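Local coordinates for arginine decarboxylase, A207R protein (PDB 2NVA) that decarboxylates arginine to agmatine with the help of pyridoxal 5'-phosphate, as a viral member of the eukaryotic ornithine decarboxylase-like family, at residues A[270-275]-A[279-284]; A[288-293]-A[328-333]; A[17-22]-A[342-347]; A[136-141]-A[184-189]. All coordinates share one frame; numbering follows the deposited sequence.

Contact 1: residues A[270-275]-A[279-284]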
# COMPACT_ATOMS: atom_id res chain seq x y z
N GLY A 270 20.49 -6.18 -6.67
CA GLY A 270 20.53 -7.52 -7.24
C GLY A 270 20.39 -7.46 -8.75
O GLY A 270 19.90 -6.47 -9.30
N LYS A 271 20.83 -8.51 -9.42
CA LYS A 271 20.89 -8.49 -10.88
C LYS A 271 20.81 -9.91 -11.41
O LYS A 271 21.31 -10.83 -10.79
CB LYS A 271 22.21 -7.84 -11.33
CG LYS A 271 22.39 -7.66 -12.84
CD LYS A 271 23.75 -7.00 -13.16
CE LYS A 271 23.99 -6.95 -14.68
NZ LYS A 271 25.27 -6.25 -15.02
N ARG A 272 20.17 -10.08 -12.56
CA ARG A 272 20.06 -11.39 -13.19
C ARG A 272 20.00 -11.11 -14.69
O ARG A 272 19.18 -10.30 -15.11
CB ARG A 272 18.78 -12.07 -12.68
CG ARG A 272 18.64 -13.55 -12.95
CD ARG A 272 17.48 -14.13 -12.14
NE ARG A 272 16.25 -13.39 -12.37
CZ ARG A 272 15.30 -13.14 -11.46
NH1 ARG A 272 15.40 -13.58 -10.20
NH2 ARG A 272 14.25 -12.44 -11.82
N VAL A 273 20.86 -11.74 -15.48
CA VAL A 273 20.84 -11.57 -16.93
C VAL A 273 20.50 -12.91 -17.58
O VAL A 273 21.23 -13.90 -17.41
CB VAL A 273 22.19 -11.06 -17.47
CG1 VAL A 273 22.12 -10.81 -18.99
CG2 VAL A 273 22.60 -9.78 -16.72
N ARG A 274 19.38 -12.94 -18.30
CA ARG A 274 18.92 -14.18 -18.91
C ARG A 274 18.52 -13.94 -20.35
O ARG A 274 17.63 -13.14 -20.61
CB ARG A 274 17.73 -14.78 -18.13
CG ARG A 274 18.07 -15.06 -16.67
CD ARG A 274 17.04 -15.93 -15.95
NE ARG A 274 15.86 -15.20 -15.52
CZ ARG A 274 15.00 -15.65 -14.60
NH1 ARG A 274 15.23 -16.82 -13.98
NH2 ARG A 274 13.95 -14.92 -14.28
N ASP A 275 19.19 -14.64 -21.26
CA ASP A 275 18.88 -14.57 -22.69
C ASP A 275 18.69 -13.12 -23.16
O ASP A 275 17.69 -12.79 -23.80
CB ASP A 275 17.64 -15.41 -23.01
CG ASP A 275 17.84 -16.91 -22.72
OD1 ASP A 275 18.95 -17.43 -23.00
OD2 ASP A 275 16.88 -17.55 -22.23
N GLU A 279 17.70 -8.01 -15.72
CA GLU A 279 16.76 -7.85 -14.62
C GLU A 279 17.47 -7.30 -13.39
O GLU A 279 18.49 -7.83 -12.97
CB GLU A 279 16.08 -9.19 -14.30
CG GLU A 279 15.34 -9.81 -15.49
CD GLU A 279 14.99 -11.29 -15.30
OE1 GLU A 279 15.71 -12.00 -14.59
OE2 GLU A 279 13.99 -11.74 -15.91
N TYR A 280 16.93 -6.23 -12.82
CA TYR A 280 17.55 -5.57 -11.67
C TYR A 280 16.58 -5.48 -10.51
O TYR A 280 15.38 -5.29 -10.71
CB TYR A 280 17.99 -4.16 -12.04
CG TYR A 280 18.90 -4.12 -13.24
CD1 TYR A 280 20.24 -4.52 -13.14
CD2 TYR A 280 18.43 -3.68 -14.47
CE1 TYR A 280 21.08 -4.48 -14.25
CE2 TYR A 280 19.25 -3.65 -15.60
CZ TYR A 280 20.59 -4.04 -15.47
OH TYR A 280 21.40 -3.98 -16.58
N PHE A 281 17.12 -5.59 -9.30
CA PHE A 281 16.33 -5.43 -8.10
C PHE A 281 16.87 -4.23 -7.35
O PHE A 281 18.08 -4.09 -7.21
CB PHE A 281 16.42 -6.69 -7.24
CG PHE A 281 15.65 -7.83 -7.81
CD1 PHE A 281 14.44 -8.21 -7.25
CD2 PHE A 281 16.11 -8.49 -8.94
CE1 PHE A 281 13.70 -9.28 -7.81
CE2 PHE A 281 15.38 -9.55 -9.51
CZ PHE A 281 14.18 -9.93 -8.94
N PHE A 282 15.96 -3.37 -6.90
CA PHE A 282 16.30 -2.11 -6.22
C PHE A 282 15.94 -2.14 -4.75
O PHE A 282 15.09 -2.93 -4.35
CB PHE A 282 15.57 -0.94 -6.89
CG PHE A 282 16.07 -0.67 -8.29
CD1 PHE A 282 17.08 0.28 -8.52
CD2 PHE A 282 15.57 -1.41 -9.38
CE1 PHE A 282 17.56 0.52 -9.80
CE2 PHE A 282 16.06 -1.19 -10.66
CZ PHE A 282 17.05 -0.21 -10.88
N ASN A 283 16.56 -1.27 -3.95
CA ASN A 283 16.18 -1.16 -2.54
C ASN A 283 14.95 -0.27 -2.33
O ASN A 283 14.83 0.45 -1.33
CB ASN A 283 17.37 -0.76 -1.65
CG ASN A 283 17.95 0.62 -1.99
OD1 ASN A 283 17.57 1.26 -2.98
ND2 ASN A 283 18.85 1.10 -1.14
N GLU A 284 14.06 -0.32 -3.31
CA GLU A 284 12.75 0.34 -3.28
C GLU A 284 11.71 -0.63 -3.83
O GLU A 284 12.06 -1.71 -4.33
CB GLU A 284 12.77 1.60 -4.13
CG GLU A 284 12.97 2.87 -3.32
CD GLU A 284 11.82 3.16 -2.35
OE1 GLU A 284 12.06 3.93 -1.40
OE2 GLU A 284 10.70 2.63 -2.52
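R272 and E279 face each other on neighbouring strands, and the arginine runs most of its length past a single carboxylate oxygen. Its CB lies 3.6 Å from E279 OE1, CG and CD keep much the same distance, and NE then closes to 2.7 Å from OE1 in a nearly straight salt bridge (162°). Reaching this point takes a start anti to the backbone N (chi1 -167°) and a bend at chi3, which lay the guanidinium edge toward OE1, the oxygen being almost in its plane. CZ is 3.4 Å from OE1. NH2 adds a weak second bond to OE1, lies 3.8 Å from F281 CZ at the rim of that ring, and also bonds K148 O of the second subunit. NH1 is claimed by D113 of the second subunit.

The backbones form a beta hairpin, strands 262-274 and 277-282, with R272 and E279 as an antiparallel hydrogen-bonded pair: R272 N to E279 O and E279 N to R272 O are both 2.8 Å. G270 pairs likewise with F281, and glycine suits this close pairing beside F281 CB.

R274 joins the salt-bridge network weakly, NE to E279 OE1 (3.3 Å), while its stronger partner is E155 of the second subunit. On the opposite sheet face the fully extended K271 lies alongside Y280, CG being 3.7 Å from CE1; the amine and the phenol both reach the backbone of L339.

Contact 2: residues A[288-293]-A[328-333]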
# COMPACT_ATOMS: atom_id res chain seq x y z
N GLY A 288 6.83 0.47 -1.27
CA GLY A 288 7.58 1.56 -0.65
C GLY A 288 7.16 2.86 -1.30
O GLY A 288 6.04 3.33 -1.10
N GLY A 289 8.06 3.42 -2.10
CA GLY A 289 7.82 4.72 -2.75
C GLY A 289 7.15 4.66 -4.11
O GLY A 289 6.83 5.72 -4.69
N PHE A 290 6.94 3.46 -4.63
CA PHE A 290 6.46 3.30 -6.01
C PHE A 290 5.02 2.81 -6.17
O PHE A 290 4.69 2.13 -7.16
CB PHE A 290 7.43 2.42 -6.83
CG PHE A 290 8.75 3.10 -7.09
CD1 PHE A 290 8.96 3.82 -8.27
CD2 PHE A 290 9.77 3.06 -6.14
CE1 PHE A 290 10.18 4.46 -8.49
CE2 PHE A 290 10.99 3.69 -6.37
CZ PHE A 290 11.19 4.40 -7.55
N SER A 291 4.15 3.17 -5.23
CA SER A 291 2.75 2.74 -5.33
C SER A 291 2.04 3.31 -6.56
O SER A 291 1.06 2.74 -7.02
CB SER A 291 1.96 3.07 -4.06
OG SER A 291 1.93 4.47 -3.86
N ASN A 292 2.54 4.43 -7.08
CA ASN A 292 1.97 5.02 -8.31
C ASN A 292 2.04 4.11 -9.54
O ASN A 292 1.27 4.29 -10.50
CB ASN A 292 2.62 6.38 -8.63
CG ASN A 292 2.07 7.50 -7.75
OD1 ASN A 292 0.95 7.40 -7.25
ND2 ASN A 292 2.87 8.56 -7.56
N VAL A 293 2.99 3.18 -9.53
CA VAL A 293 3.07 2.17 -10.59
C VAL A 293 1.77 1.34 -10.58
O VAL A 293 1.26 0.95 -11.63
CB VAL A 293 4.33 1.29 -10.42
CG1 VAL A 293 4.37 0.16 -11.45
CG2 VAL A 293 5.59 2.16 -10.51
N ASP A 328 5.16 -6.51 -7.62
CA ASP A 328 6.09 -5.45 -7.28
C ASP A 328 7.17 -5.32 -8.36
O ASP A 328 8.30 -5.79 -8.21
CB ASP A 328 6.68 -5.74 -5.90
CG ASP A 328 7.79 -4.80 -5.50
OD1 ASP A 328 7.87 -3.67 -6.04
OD2 ASP A 328 8.61 -5.24 -4.67
N VAL A 329 6.78 -4.69 -9.46
CA VAL A 329 7.65 -4.44 -10.58
C VAL A 329 7.59 -2.93 -10.83
O VAL A 329 6.51 -2.39 -11.09
CB VAL A 329 7.18 -5.20 -11.85
CG1 VAL A 329 8.18 -5.05 -12.99
CG2 VAL A 329 6.93 -6.68 -11.53
N ILE A 330 8.73 -2.27 -10.74
CA ILE A 330 8.81 -0.81 -10.92
C ILE A 330 8.61 -0.43 -12.38
O ILE A 330 7.86 0.50 -12.70
CB ILE A 330 10.15 -0.22 -10.36
CG1 ILE A 330 10.33 -0.52 -8.85
CG2 ILE A 330 10.26 1.28 -10.67
CD1 ILE A 330 9.02 -0.43 -8.09
N ASN A 331 9.27 -1.16 -13.27
CA ASN A 331 9.14 -0.94 -14.72
C ASN A 331 9.37 -2.26 -15.46
O ASN A 331 10.45 -2.84 -15.37
CB ASN A 331 10.12 0.14 -15.20
CG ASN A 331 9.81 0.63 -16.61
OD1 ASN A 331 9.41 -0.14 -17.49
ND2 ASN A 331 10.03 1.92 -16.84
N HIS A 332 8.34 -2.75 -16.16
CA HIS A 332 8.41 -4.07 -16.81
C HIS A 332 9.41 -4.15 -17.96
O HIS A 332 9.99 -5.21 -18.21
CB HIS A 332 7.03 -4.52 -17.33
CG HIS A 332 6.15 -5.08 -16.26
ND1 HIS A 332 5.44 -4.28 -15.40
CD2 HIS A 332 5.88 -6.36 -15.89
CE1 HIS A 332 4.76 -5.03 -14.55
NE2 HIS A 332 5.02 -6.30 -14.82
N ASN A 333 9.58 -3.02 -18.66
CA ASN A 333 10.46 -2.97 -19.82
C ASN A 333 10.97 -1.58 -20.07
O ASN A 333 10.18 -0.69 -20.37
CB ASN A 333 9.70 -3.37 -21.09
CG ASN A 333 9.40 -4.84 -21.13
OD1 ASN A 333 10.29 -5.66 -21.38
ND2 ASN A 333 8.13 -5.18 -20.93
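I330, which loses the most surface here, lays its branches against F290, and the two side chains cross at about a right angle. Its CD1 methyl presses on the root of the aromatic side chain, 3.5 Å from F290 CB and 3.7 Å from CG. The other branch, CG2, is 3.7 Å from F290 CD1, so both branches lie over the same face of the ring, CD1 near its root and CG2 above F290 CD1. Both can touch because CG1 sits beside the backbone N (chi1 -59°) while CG2 is anti to it; a beta-branched residue with an extra methyl suits a place where a flat ring must be covered over some length.

V293 makes the second half of the contact. It meets backbone, not side chains: CG1 is 3.3 Å from V329 O and CG2 lies 3.6 Å from I330 O, so its short, forked shape fits against the peptide groups at the corner. The chain around F290 is tied to V293 by a bond from V293 N to F290 O of 3.1 Å. Across the way I330 and N331 form a classic beta bulge opposite L319, and N331 OD1 accepts from N333 N (3.1 Å) in an Asx turn.

N292 bonds weakly through OD1 to the bound pyridoxal-agmatine adduct and so carries its segment to the ligand pocket, with the packing behind it. F290 also meets F347 of strand 344-347 edge-to-face and lies by W350, while I330 rests on strand 314-320; the contact thus packs the segment that runs into helix 292-295 against the sheet of the beta domain.

Contact 3: residues A[17-22]-A[342-347]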
# COMPACT_ATOMS: atom_id res chain seq x y z
N LYS A 17 20.14 3.14 2.56
CA LYS A 17 18.71 3.27 2.26
C LYS A 17 18.48 4.12 1.02
O LYS A 17 19.29 4.98 0.69
CB LYS A 17 17.97 3.97 3.40
CG LYS A 17 18.12 3.37 4.77
CD LYS A 17 17.24 4.19 5.72
CE LYS A 17 17.69 4.07 7.15
NZ LYS A 17 17.46 2.71 7.69
N SER A 18 17.35 3.89 0.34
CA SER A 18 16.92 4.81 -0.70
C SER A 18 16.67 6.17 -0.06
O SER A 18 16.46 6.25 1.15
CB SER A 18 15.67 4.30 -1.39
OG SER A 18 14.59 4.22 -0.47
N PHE A 19 16.71 7.24 -0.84
CA PHE A 19 16.55 8.58 -0.26
C PHE A 19 15.88 9.56 -1.20
O PHE A 19 16.13 9.55 -2.41
CB PHE A 19 17.89 9.14 0.29
CG PHE A 19 18.98 9.31 -0.76
CD1 PHE A 19 19.18 10.55 -1.39
CD2 PHE A 19 19.85 8.26 -1.08
CE1 PHE A 19 20.21 10.72 -2.33
CE2 PHE A 19 20.86 8.41 -2.03
CZ PHE A 19 21.05 9.64 -2.65
N TYR A 20 15.01 10.39 -0.63
CA TYR A 20 14.41 11.50 -1.35
C TYR A 20 15.33 12.70 -1.26
O TYR A 20 15.92 12.94 -0.21
CB TYR A 20 13.06 11.87 -0.73
CG TYR A 20 12.00 10.82 -0.96
CD1 TYR A 20 11.16 10.89 -2.08
CD2 TYR A 20 11.84 9.77 -0.07
CE1 TYR A 20 10.19 9.92 -2.30
CE2 TYR A 20 10.87 8.78 -0.29
CZ TYR A 20 10.05 8.87 -1.41
OH TYR A 20 9.08 7.91 -1.62
N VAL A 21 15.48 13.42 -2.37
CA VAL A 21 16.16 14.73 -2.35
C VAL A 21 15.10 15.76 -2.67
O VAL A 21 14.56 15.79 -3.78
CB VAL A 21 17.33 14.81 -3.37
CG1 VAL A 21 18.00 16.20 -3.32
CG2 VAL A 21 18.33 13.69 -3.13
N SER A 22 14.80 16.60 -1.67
CA SER A 22 13.64 17.49 -1.74
C SER A 22 14.08 18.94 -1.77
O SER A 22 15.02 19.32 -1.07
CB SER A 22 12.74 17.24 -0.53
OG SER A 22 12.32 15.88 -0.53
N GLY A 342 25.23 -1.99 -6.98
CA GLY A 342 25.91 -0.82 -6.40
C GLY A 342 25.67 0.50 -7.12
O GLY A 342 25.87 1.57 -6.53
N ASP A 343 25.25 0.45 -8.39
CA ASP A 343 24.86 1.66 -9.14
C ASP A 343 23.68 2.34 -8.47
O ASP A 343 22.75 1.67 -8.01
CB ASP A 343 24.42 1.32 -10.57
CG ASP A 343 25.57 1.31 -11.57
OD1 ASP A 343 26.46 2.18 -11.45
OD2 ASP A 343 25.56 0.48 -12.50
N TRP A 344 23.71 3.66 -8.43
CA TRP A 344 22.55 4.41 -7.97
C TRP A 344 21.86 5.03 -9.17
O TRP A 344 22.51 5.43 -10.16
CB TRP A 344 22.98 5.52 -7.00
CG TRP A 344 23.37 5.04 -5.63
CD1 TRP A 344 24.62 4.63 -5.21
CD2 TRP A 344 22.52 4.94 -4.49
NE1 TRP A 344 24.58 4.27 -3.88
CE2 TRP A 344 23.30 4.45 -3.42
CE3 TRP A 344 21.16 5.21 -4.28
CZ2 TRP A 344 22.76 4.23 -2.14
CZ3 TRP A 344 20.63 5.00 -3.01
CH2 TRP A 344 21.43 4.50 -1.96
N VAL A 345 20.55 5.12 -9.08
CA VAL A 345 19.76 5.86 -10.06
C VAL A 345 18.83 6.79 -9.30
O VAL A 345 18.65 6.62 -8.09
CB VAL A 345 18.93 4.93 -10.99
CG1 VAL A 345 19.84 3.90 -11.69
CG2 VAL A 345 17.83 4.20 -10.22
N TYR A 346 18.25 7.77 -9.98
CA TYR A 346 17.15 8.49 -9.37
C TYR A 346 15.97 8.64 -10.32
O TYR A 346 16.13 8.66 -11.53
CB TYR A 346 17.59 9.83 -8.78
CG TYR A 346 17.87 10.91 -9.80
CD1 TYR A 346 16.84 11.76 -10.24
CD2 TYR A 346 19.15 11.11 -10.30
CE1 TYR A 346 17.09 12.75 -11.18
CE2 TYR A 346 19.40 12.11 -11.23
CZ TYR A 346 18.37 12.92 -11.67
OH TYR A 346 18.62 13.90 -12.59
N PHE A 347 14.78 8.75 -9.73
CA PHE A 347 13.55 8.96 -10.47
C PHE A 347 13.11 10.41 -10.28
O PHE A 347 12.84 10.83 -9.14
CB PHE A 347 12.47 8.00 -9.98
CG PHE A 347 12.73 6.57 -10.36
CD1 PHE A 347 12.18 6.04 -11.52
CD2 PHE A 347 13.57 5.76 -9.57
CE1 PHE A 347 12.42 4.71 -11.89
CE2 PHE A 347 13.82 4.43 -9.93
CZ PHE A 347 13.24 3.91 -11.10
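In the mixed sheet of the beta domain, strands 18-22 and 344-347 are both antiparallel neighbours of strand 262-274, and F19 and W344 meet across it. The backbones stay well apart, S18 CA being 9.2 Å from W344 CA, so large aromatic side chains span the gap.

The six-membered ring of the indole does most of the touching. F19 CE2 comes over one of its faces, 3.6 Å from W344 CZ3 and 3.9 Å from CE3, with F19 CD2 also 3.9 Å from CZ3. The ring centroids are 5.4 Å apart and the planes are turned by 53°, an oblique meeting that is neither a stack nor a T. F19 can present this corner because its CG stands between the backbone N and the carbonyl carbon (chi1 61°). At the indole's rim, near its plane, K17 O approaches CH2 to 3.4 Å, where the slightly positive ring hydrogens suit a carbonyl oxygen. K17 CB points away from W344, and the lysine amine pairs with E366.

In this protein L9 of helix 2-11 packs on both aromatic residues, V5 and I8 of the same helix join it against F19, and Y370 meets F19 edge-to-face. A mixed sheet that combines an early strand with late ones is consistent with the beta domain of the ornithine decarboxylase-like enzymes.

Contact 4: residues A[136-141]-A[184-189]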
# COMPACT_ATOMS: atom_id res chain seq x y z
N CYS A 136 -18.77 15.75 -10.59
CA CYS A 136 -18.53 16.21 -11.96
C CYS A 136 -17.24 15.57 -12.46
O CYS A 136 -16.15 16.08 -12.17
CB CYS A 136 -18.37 17.74 -12.02
SG CYS A 136 -19.78 18.76 -11.55
N ASP A 137 -17.34 14.47 -13.20
CA ASP A 137 -16.15 13.69 -13.50
C ASP A 137 -15.40 14.14 -14.76
O ASP A 137 -16.01 14.59 -15.73
CB ASP A 137 -16.49 12.21 -13.68
CG ASP A 137 -17.15 11.59 -12.46
OD1 ASP A 137 -17.24 12.24 -11.39
OD2 ASP A 137 -17.56 10.41 -12.57
N ASP A 138 -14.08 13.99 -14.72
CA ASP A 138 -13.29 13.99 -15.94
C ASP A 138 -13.12 12.51 -16.29
O ASP A 138 -12.43 11.78 -15.57
CB ASP A 138 -11.92 14.63 -15.68
CG ASP A 138 -10.93 14.39 -16.83
OD1 ASP A 138 -11.35 13.94 -17.92
OD2 ASP A 138 -9.72 14.64 -16.62
N PRO A 139 -13.73 12.07 -17.40
CA PRO A 139 -13.60 10.64 -17.72
C PRO A 139 -12.19 10.18 -18.10
O PRO A 139 -11.91 8.98 -18.09
CB PRO A 139 -14.56 10.46 -18.91
CG PRO A 139 -14.70 11.80 -19.51
CD PRO A 139 -14.54 12.80 -18.39
N ASN A 140 -11.30 11.12 -18.40
CA ASN A 140 -9.91 10.80 -18.71
C ASN A 140 -8.95 11.01 -17.55
O ASN A 140 -7.74 10.86 -17.74
CB ASN A 140 -9.43 11.61 -19.92
CG ASN A 140 -10.16 11.25 -21.21
OD1 ASN A 140 -11.35 11.54 -21.37
ND2 ASN A 140 -9.45 10.62 -22.13
N ALA A 141 -9.45 11.34 -16.36
CA ALA A 141 -8.59 11.55 -15.20
C ALA A 141 -7.88 10.25 -14.82
O ALA A 141 -8.45 9.16 -14.98
CB ALA A 141 -9.40 12.09 -14.02
N PRO A 184 -9.21 20.15 -19.94
CA PRO A 184 -9.72 21.47 -19.53
C PRO A 184 -11.25 21.62 -19.60
O PRO A 184 -11.84 22.35 -18.80
CB PRO A 184 -9.03 22.44 -20.49
CG PRO A 184 -8.75 21.59 -21.71
CD PRO A 184 -8.36 20.25 -21.15
N GLU A 185 -11.89 20.92 -20.54
CA GLU A 185 -13.35 20.94 -20.70
C GLU A 185 -14.08 20.37 -19.47
O GLU A 185 -15.17 20.82 -19.12
CB GLU A 185 -13.73 20.17 -21.96
CG GLU A 185 -15.20 20.20 -22.34
CD GLU A 185 -15.67 21.53 -22.91
OE1 GLU A 185 -16.75 22.00 -22.48
OE2 GLU A 185 -15.01 22.09 -23.82
N ALA A 186 -13.46 19.40 -18.81
CA ALA A 186 -14.01 18.85 -17.58
C ALA A 186 -14.17 19.93 -16.51
O ALA A 186 -15.18 19.95 -15.81
CB ALA A 186 -13.14 17.70 -17.07
N TYR A 187 -13.17 20.81 -16.37
CA TYR A 187 -13.23 21.90 -15.39
C TYR A 187 -14.25 22.95 -15.78
O TYR A 187 -14.99 23.44 -14.92
CB TYR A 187 -11.86 22.56 -15.20
CG TYR A 187 -10.90 21.69 -14.43
CD1 TYR A 187 -10.72 21.87 -13.05
CD2 TYR A 187 -10.19 20.67 -15.06
CE1 TYR A 187 -9.84 21.05 -12.33
CE2 TYR A 187 -9.32 19.85 -14.35
CZ TYR A 187 -9.15 20.05 -12.99
OH TYR A 187 -8.27 19.24 -12.29
N TYR A 188 -14.31 23.27 -17.07
CA TYR A 188 -15.29 24.20 -17.58
C TYR A 188 -16.72 23.73 -17.25
O TYR A 188 -17.51 24.48 -16.69
CB TYR A 188 -15.13 24.39 -19.09
CG TYR A 188 -15.95 25.56 -19.59
CD1 TYR A 188 -15.37 26.82 -19.74
CD2 TYR A 188 -17.31 25.43 -19.86
CE1 TYR A 188 -16.12 27.92 -20.17
CE2 TYR A 188 -18.08 26.53 -20.30
CZ TYR A 188 -17.47 27.77 -20.44
OH TYR A 188 -18.20 28.86 -20.88
N ARG A 189 -17.03 22.48 -17.59
CA ARG A 189 -18.35 21.89 -17.33
C ARG A 189 -18.66 21.80 -15.83
O ARG A 189 -19.81 21.98 -15.41
CB ARG A 189 -18.48 20.51 -17.99
CG ARG A 189 -18.58 20.54 -19.53
CD ARG A 189 -18.56 19.13 -20.11
NE ARG A 189 -19.20 19.02 -21.43
CZ ARG A 189 -18.57 19.03 -22.61
NH1 ARG A 189 -17.24 19.12 -22.67
NH2 ARG A 189 -19.25 18.90 -23.73
O HOH W 1 -16.82 17.81 -15.45
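The carboxylate of D138 has different company on its two faces: the methyl group of A186 lies over one, toward the CB side, with A186 CB 4.0 Å from D138 CG, and the backbone N of N140 approaches from the other. N140 N gives D138 OD1 a bond of 2.9 Å, which makes an Asx turn; the donor stands well above the carboxylate plane, 60° out of it. The second oxygen, OD2, is taken by S181 OG. With CG anti to the backbone N (chi1 168°), the group folds back over its own turn, while the CB of A186 points at the loop and meets D138 CB at 3.6 Å.

Alanine suits this place: D138 and A186 bring their CA atoms within 5.2 Å, and the single methyl fills the short gap. The loop here forms a type I turn from D138 to A141, closed by A141 N to D138 O at 3.1 Å. It follows strand 129-133 of the cofactor-binding TIM barrel and rests on helix 184-204 near A186.

One water links the backbones, donating to A186 O at 2.7 Å and only weakly to D137 O at 3.3 Å. The backbone N-H at OD1 and the serine hydroxyl at OD2 would be consistent with an ionised carboxylate, so the aspartate shapes the loop with its polar end while its CB packs on A186; separately, the water bridges the two backbones.

How the contacts relate
Contacts 1, 2 and 3 cluster in the beta domain, their centres 14 to 16 Å apart, and all reach the same mixed sheet, in which strand 262-274, part of contact 1, pairs with both strands of contact 3. They touch directly: E284 probably bonds both G289 and S18, and F290 packs on F347. Contact 4 stands apart in the TIM barrel, 28 to 40 Å away between centres. Along the chain contact 3 encloses the rest, joining the N-terminal strand to one near the C-terminus; inside it come contact 4, then 1, then 2. The chain thus begins in the beta domain, builds the barrel and returns, leaving contact 2 beside the ligand and contact 1 at the subunit interface.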